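YcgJ protein (Bacillus subtilis, PDB 1XXL) is of unproven function but probably acts as an S-adenosylmethionine-dependent methyltransferase. Local coordinates at residues V137-V149 and W183-I197. Residues are numbered along the deposited sequence; the frame is centred on the assembly and turned at random.
Sequences VNHLNRLRDPSHV and WIKRGGTPADREKQI. With SO4 (sulfate ion), chain E.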
loop_
_atom_site.group_PDB
_atom_site.type_symbol
_atom_site.label_atom_id
_atom_site.label_comp_id
_atom_site.label_asym_id
_atom_site.label_seq_id
_atom_site.Cartn_x
_atom_site.Cartn_y
_atom_site.Cartn_z
ATOM N N VAL A 137 -1.031 -4.542 15.779
ATOM C CA VAL A 137 -1.636 -4.066 14.561
ATOM C C VAL A 137 -1.586 -5.103 13.448
ATOM O O VAL A 137 -2.532 -5.203 12.678
ATOM C CB VAL A 137 -1.077 -2.691 14.119
ATOM C CG1 VAL A 137 0.375 -2.767 13.623
ATOM C CG2 VAL A 137 -2.011 -2.064 13.059
ATOM N N ASN A 138 -0.507 -5.882 13.367
ATOM C CA ASN A 138 -0.455 -6.954 12.372
ATOM C C ASN A 138 -1.490 -8.046 12.620
ATOM O O ASN A 138 -2.135 -8.541 11.663
ATOM C CB ASN A 138 0.949 -7.554 12.257
ATOM C CG ASN A 138 1.802 -6.813 11.248
ATOM O OD1 ASN A 138 1.581 -6.948 10.054
ATOM N ND2 ASN A 138 2.755 -6.010 11.723
ATOM N N HIS A 139 -1.646 -8.415 13.885
ATOM C CA HIS A 139 -2.676 -9.363 14.293
ATOM C C HIS A 139 -4.076 -8.793 13.978
ATOM O O HIS A 139 -4.920 -9.503 13.426
ATOM C CB HIS A 139 -2.546 -9.710 15.792
ATOM C CG HIS A 139 -3.444 -10.823 16.235
ATOM N ND1 HIS A 139 -3.369 -12.095 15.707
ATOM C CD2 HIS A 139 -4.447 -10.856 17.146
ATOM C CE1 HIS A 139 -4.286 -12.865 16.274
ATOM N NE2 HIS A 139 -4.963 -12.132 17.142
ATOM N N LEU A 140 -4.321 -7.525 14.316
ATOM C CA LEU A 140 -5.636 -6.914 14.052
ATOM C C LEU A 140 -5.987 -7.018 12.577
ATOM O O LEU A 140 -7.076 -7.454 12.215
ATOM C CB LEU A 140 -5.675 -5.464 14.487
ATOM C CG LEU A 140 -6.937 -4.641 14.188
ATOM C CD1 LEU A 140 -8.159 -5.187 14.920
ATOM C CD2 LEU A 140 -6.689 -3.220 14.586
ATOM N N ASN A 141 -5.047 -6.645 11.722
ATOM C CA ASN A 141 -5.293 -6.648 10.288
ATOM C C ASN A 141 -5.400 -8.083 9.688
ATOM O O ASN A 141 -6.210 -8.321 8.776
ATOM C CB ASN A 141 -4.249 -5.786 9.577
ATOM C CG ASN A 141 -4.532 -4.279 9.717
ATOM O OD1 ASN A 141 -5.679 -3.824 9.644
ATOM N ND2 ASN A 141 -3.494 -3.516 9.900
ATOM N N ARG A 142 -4.618 -9.029 10.208
ATOM C CA ARG A 142 -4.720 -10.423 9.757
ATOM C C ARG A 142 -6.058 -11.085 10.169
ATOM O O ARG A 142 -6.594 -11.918 9.446
ATOM C CB ARG A 142 -3.533 -11.262 10.271
ATOM C CG ARG A 142 -3.158 -12.463 9.358
ATOM C CD ARG A 142 -1.657 -12.942 9.624
ATOM N NE ARG A 142 -0.567 -11.932 9.431
ATOM C CZ ARG A 142 0.276 -11.483 10.383
ATOM N NH1 ARG A 142 0.178 -11.887 11.642
ATOM N NH2 ARG A 142 1.234 -10.594 10.082
ATOM N N LEU A 143 -6.582 -10.726 11.330
ATOM C CA LEU A 143 -7.864 -11.269 11.794
ATOM C C LEU A 143 -8.964 -10.888 10.803
ATOM O O LEU A 143 -9.852 -11.689 10.485
ATOM C CB LEU A 143 -8.212 -10.730 13.184
ATOM C CG LEU A 143 -7.503 -11.370 14.379
ATOM C CD1 LEU A 143 -7.822 -10.622 15.642
ATOM C CD2 LEU A 143 -7.941 -12.816 14.541
ATOM N N ARG A 144 -8.868 -9.668 10.294
ATOM C CA ARG A 144 -9.887 -9.131 9.420
ATOM C C ARG A 144 -9.665 -9.575 7.985
ATOM O O ARG A 144 -10.624 -9.789 7.258
ATOM C CB ARG A 144 -9.929 -7.603 9.559
ATOM C CG ARG A 144 -11.060 -6.906 8.810
ATOM C CD ARG A 144 -10.456 -6.141 7.705
ATOM N NE ARG A 144 -11.439 -5.392 6.959
ATOM C CZ ARG A 144 -11.123 -4.579 5.965
ATOM N NH1 ARG A 144 -9.850 -4.418 5.618
ATOM N NH2 ARG A 144 -12.082 -3.931 5.329
ATOM N N ASP A 145 -8.403 -9.744 7.583
ATOM C CA ASP A 145 -8.060 -10.036 6.185
ATOM C C ASP A 145 -6.998 -11.140 6.134
ATOM O O ASP A 145 -5.816 -10.859 6.282
ATOM C CB ASP A 145 -7.560 -8.746 5.512
ATOM C CG ASP A 145 -7.159 -8.944 4.038
ATOM O OD1 ASP A 145 -7.345 -10.051 3.478
ATOM O OD2 ASP A 145 -6.631 -7.982 3.443
ATOM N N PRO A 146 -7.415 -12.412 5.925
ATOM C CA PRO A 146 -6.425 -13.495 5.841
ATOM C C PRO A 146 -5.450 -13.374 4.653
ATOM O O PRO A 146 -4.519 -14.139 4.546
ATOM C CB PRO A 146 -7.296 -14.761 5.741
ATOM C CG PRO A 146 -8.634 -14.335 6.290
ATOM C CD PRO A 146 -8.783 -12.941 5.781
ATOM N N SER A 147 -5.669 -12.408 3.780
ATOM C CA SER A 147 -4.705 -12.059 2.737
ATOM C C SER A 147 -3.480 -11.288 3.288
ATOM O O SER A 147 -2.416 -11.237 2.650
ATOM C CB SER A 147 -5.421 -11.206 1.687
ATOM O OG SER A 147 -4.814 -11.389 0.438
ATOM N N HIS A 148 -3.650 -10.681 4.467
ATOM C CA HIS A 148 -2.620 -9.873 5.120
ATOM C C HIS A 148 -1.407 -10.727 5.416
ATOM O O HIS A 148 -1.531 -11.791 6.007
ATOM C CB HIS A 148 -3.156 -9.291 6.430
ATOM C CG HIS A 148 -2.214 -8.339 7.099
ATOM N ND1 HIS A 148 -2.190 -6.996 6.806
ATOM C CD2 HIS A 148 -1.266 -8.535 8.044
ATOM C CE1 HIS A 148 -1.265 -6.402 7.542
ATOM N NE2 HIS A 148 -0.695 -7.312 8.310
ATOM N N VAL A 149 -0.245 -10.279 4.970
ATOM C CA VAL A 149 1.008 -10.995 5.238
ATOM C C VAL A 149 1.723 -10.267 6.361
ATOM O O VAL A 149 1.852 -10.793 7.457
ATOM C CB VAL A 149 1.899 -11.099 3.974
ATOM C CG1 VAL A 149 3.240 -11.715 4.311
ATOM C CG2 VAL A 149 1.180 -11.946 2.889
ATOM N N TRP A 183 -15.569 -0.930 8.286
ATOM C CA TRP A 183 -14.387 -1.772 8.090
ATOM C C TRP A 183 -14.715 -3.272 8.160
ATOM O O TRP A 183 -14.223 -4.057 7.368
ATOM C CB TRP A 183 -13.392 -1.400 9.190
ATOM C CG TRP A 183 -12.036 -1.999 9.127
ATOM C CD1 TRP A 183 -11.086 -1.754 8.209
ATOM C CD2 TRP A 183 -11.459 -2.883 10.083
ATOM N NE1 TRP A 183 -9.948 -2.443 8.517
ATOM C CE2 TRP A 183 -10.160 -3.156 9.661
ATOM C CE3 TRP A 183 -11.936 -3.496 11.253
ATOM C CZ2 TRP A 183 -9.300 -3.991 10.372
ATOM C CZ3 TRP A 183 -11.099 -4.326 11.951
ATOM C CH2 TRP A 183 -9.786 -4.575 11.509
ATOM N N ILE A 184 -15.539 -3.659 9.125
ATOM C CA ILE A 184 -15.991 -5.042 9.251
ATOM C C ILE A 184 -16.859 -5.458 8.073
ATOM O O ILE A 184 -16.648 -6.529 7.524
ATOM C CB ILE A 184 -16.762 -5.266 10.550
ATOM C CG1 ILE A 184 -15.819 -5.157 11.753
ATOM C CG2 ILE A 184 -17.494 -6.627 10.535
ATOM C CD1 ILE A 184 -14.670 -6.160 11.797
ATOM N N LYS A 185 -17.821 -4.612 7.698
ATOM C CA LYS A 185 -18.660 -4.865 6.509
ATOM C C LYS A 185 -17.862 -5.050 5.204
ATOM O O LYS A 185 -18.078 -6.015 4.493
ATOM C CB LYS A 185 -19.716 -3.762 6.329
ATOM C CG LYS A 185 -20.953 -3.954 7.192
ATOM C CD LYS A 185 -22.090 -2.977 6.807
ATOM C CE LYS A 185 -22.887 -3.432 5.555
ATOM N NZ LYS A 185 -23.946 -2.419 5.125
ATOM N N ARG A 186 -16.928 -4.152 4.912
ATOM C CA ARG A 186 -16.081 -4.261 3.711
ATOM C C ARG A 186 -15.157 -5.487 3.712
ATOM O O ARG A 186 -14.718 -5.936 2.647
ATOM C CB ARG A 186 -15.208 -3.016 3.551
ATOM C CG ARG A 186 -15.972 -1.724 3.293
ATOM C CD ARG A 186 -15.013 -0.592 2.870
ATOM N NE ARG A 186 -14.021 -0.289 3.912
ATOM C CZ ARG A 186 -14.069 0.736 4.766
ATOM N NH1 ARG A 186 -15.059 1.615 4.721
ATOM N NH2 ARG A 186 -13.107 0.891 5.676
ATOM N N GLY A 187 -14.817 -5.990 4.902
ATOM C CA GLY A 187 -14.041 -7.219 5.033
ATOM C C GLY A 187 -14.882 -8.498 4.982
ATOM O O GLY A 187 -14.332 -9.582 4.873
ATOM N N GLY A 188 -16.208 -8.375 5.078
ATOM C CA GLY A 188 -17.107 -9.536 5.184
ATOM C C GLY A 188 -16.766 -10.527 6.304
ATOM O O GLY A 188 -16.986 -11.737 6.158
ATOM N N THR A 189 -16.257 -10.026 7.433
ATOM C CA THR A 189 -15.716 -10.905 8.477
ATOM C C THR A 189 -16.879 -11.586 9.203
ATOM O O THR A 189 -17.843 -10.918 9.595
ATOM C CB THR A 189 -14.743 -10.172 9.484
ATOM O OG1 THR A 189 -15.476 -9.485 10.498
ATOM C CG2 THR A 189 -13.849 -9.174 8.776
ATOM N N PRO A 190 -16.825 -12.924 9.336
ATOM C CA PRO A 190 -17.874 -13.647 10.075
ATOM C C PRO A 190 -17.833 -13.417 11.589
ATOM O O PRO A 190 -16.810 -12.986 12.111
ATOM C CB PRO A 190 -17.591 -15.124 9.757
ATOM C CG PRO A 190 -16.571 -15.120 8.653
ATOM C CD PRO A 190 -15.819 -13.840 8.782
ATOM N N ALA A 191 -18.931 -13.758 12.266
ATOM C CA ALA A 191 -19.145 -13.432 13.679
ATOM C C ALA A 191 -18.022 -13.872 14.625
ATOM O O ALA A 191 -17.616 -13.124 15.520
ATOM C CB ALA A 191 -20.504 -14.008 14.161
ATOM N N ASP A 192 -17.543 -15.095 14.455
ATOM C CA ASP A 192 -16.507 -15.604 15.345
ATOM C C ASP A 192 -15.153 -14.906 15.109
ATOM O O ASP A 192 -14.473 -14.554 16.076
ATOM C CB ASP A 192 -16.377 -17.122 15.227
ATOM C CG ASP A 192 -15.330 -17.675 16.171
ATOM O OD1 ASP A 192 -14.281 -18.133 15.665
ATOM O OD2 ASP A 192 -15.553 -17.592 17.405
ATOM N N ARG A 193 -14.770 -14.697 13.841
ATOM C CA ARG A 193 -13.615 -13.838 13.526
ATOM C C ARG A 193 -13.771 -12.441 14.121
ATOM O O ARG A 193 -12.837 -11.918 14.738
ATOM C CB ARG A 193 -13.392 -13.692 12.022
ATOM C CG ARG A 193 -12.316 -14.590 11.448
ATOM C CD ARG A 193 -10.952 -14.353 12.093
ATOM N NE ARG A 193 -9.873 -14.736 11.178
ATOM C CZ ARG A 193 -9.301 -15.939 11.124
ATOM N NH1 ARG A 193 -9.687 -16.921 11.946
ATOM N NH2 ARG A 193 -8.330 -16.168 10.234
ATOM N N GLU A 194 -14.952 -11.848 13.955
ATOM C CA GLU A 194 -15.208 -10.538 14.526
ATOM C C GLU A 194 -15.129 -10.550 16.037
ATOM O O GLU A 194 -14.594 -9.611 16.614
ATOM C CB GLU A 194 -16.555 -9.963 14.092
ATOM C CG GLU A 194 -16.654 -8.492 14.436
ATOM C CD GLU A 194 -18.028 -7.899 14.245
ATOM O OE1 GLU A 194 -18.896 -8.602 13.697
ATOM O OE2 GLU A 194 -18.222 -6.718 14.655
ATOM N N LYS A 195 -15.650 -11.586 16.693
ATOM C CA LYS A 195 -15.569 -11.639 18.149
ATOM C C LYS A 195 -14.100 -11.591 18.589
ATOM O O LYS A 195 -13.787 -10.965 19.600
ATOM C CB LYS A 195 -16.254 -12.883 18.756
ATOM C CG LYS A 195 -17.812 -12.922 18.706
ATOM C CD LYS A 195 -18.550 -11.946 19.683
ATOM C CE LYS A 195 -20.000 -12.438 20.010
ATOM N NZ LYS A 195 -20.745 -11.565 21.006
ATOM N N GLN A 196 -13.215 -12.257 17.837
ATOM C CA GLN A 196 -11.761 -12.208 18.129
ATOM C C GLN A 196 -11.196 -10.780 17.981
ATOM O O GLN A 196 -10.381 -10.338 18.785
ATOM C CB GLN A 196 -10.969 -13.159 17.223
ATOM C CG GLN A 196 -11.290 -14.640 17.410
ATOM C CD GLN A 196 -10.539 -15.533 16.389
ATOM O OE1 GLN A 196 -9.301 -15.463 16.271
ATOM N NE2 GLN A 196 -11.289 -16.372 15.661
ATOM N N ILE A 197 -11.626 -10.080 16.939
ATOM C CA ILE A 197 -11.244 -8.661 16.743
ATOM C C ILE A 197 -11.702 -7.810 17.926
ATOM O O ILE A 197 -10.937 -7.009 18.449
ATOM C CB ILE A 197 -11.822 -8.090 15.431
ATOM C CG1 ILE A 197 -11.066 -8.687 14.246
ATOM C CG2 ILE A 197 -11.681 -6.579 15.406
ATOM C CD1 ILE A 197 -11.712 -8.560 12.965
HETATM S S SO4 E . -10.321 -1.123 3.488
HETATM O O1 SO4 E . -9.213 -2.065 3.617
HETATM O O2 SO4 E . -10.040 -0.203 2.379
HETATM O O3 SO4 E . -10.461 -0.317 4.709
HETATM O O4 SO4 E . -11.531 -1.903 3.212
HETATM O O HOH W 1 -6.931 -2.724 7.439
#
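With CG anti to the backbone N (chi1 -174°) and the chain bent at chi2, R144 runs across one face of the W183 indole, whose CG is likewise anti to its backbone N. The guanidinium lies flat on the five-membered ring as a cation-pi stack, planes 15° apart and CZ 3.8 Å from the centroid, while R144 CG makes a CH-pi contact over the six-membered ring. NE and NH2 grip W183 O side-on; NH2, 3.0 Å away, lies in the carbonyl plane on a lone pair, whereas NE sits above that plane. G187 N also donates to this oxygen, within the last turn of helix 180-187, which G188 ends in a Schellman motif. A sulfate, probably from the crystallisation liquor, takes bonds from R144 NH1 and NH2 and from R186 NE and NH2, so the anion bridges two neighbouring arginines. An alanine in place of R144 would probably bare this indole face, take two donors from W183 O and cost the sulfate its two bonds from this side chain. Helices 131-144, 180-187 and 191-202 lie in the chain between strands 118-125 and 222-236 of the Rossmann-like sheet; residues 137-144 pack nearly antiparallel (166°) to residues 191-197, their axes approaching to 9.5 Å. There L143 CB meets I197 CG1 at 3.7 Å, and L140 CD1 touches both I197 CG2 and W183 CH2, each at 3.8 Å. R193 NE reaches L143 O at the helix end through a weak bond of 3.1 Å. At the indole edge a water accepts from W183 NE1 and donates to N141 OD1, whose amide ND2 binds E151; F225 meets the indole edge-to-face.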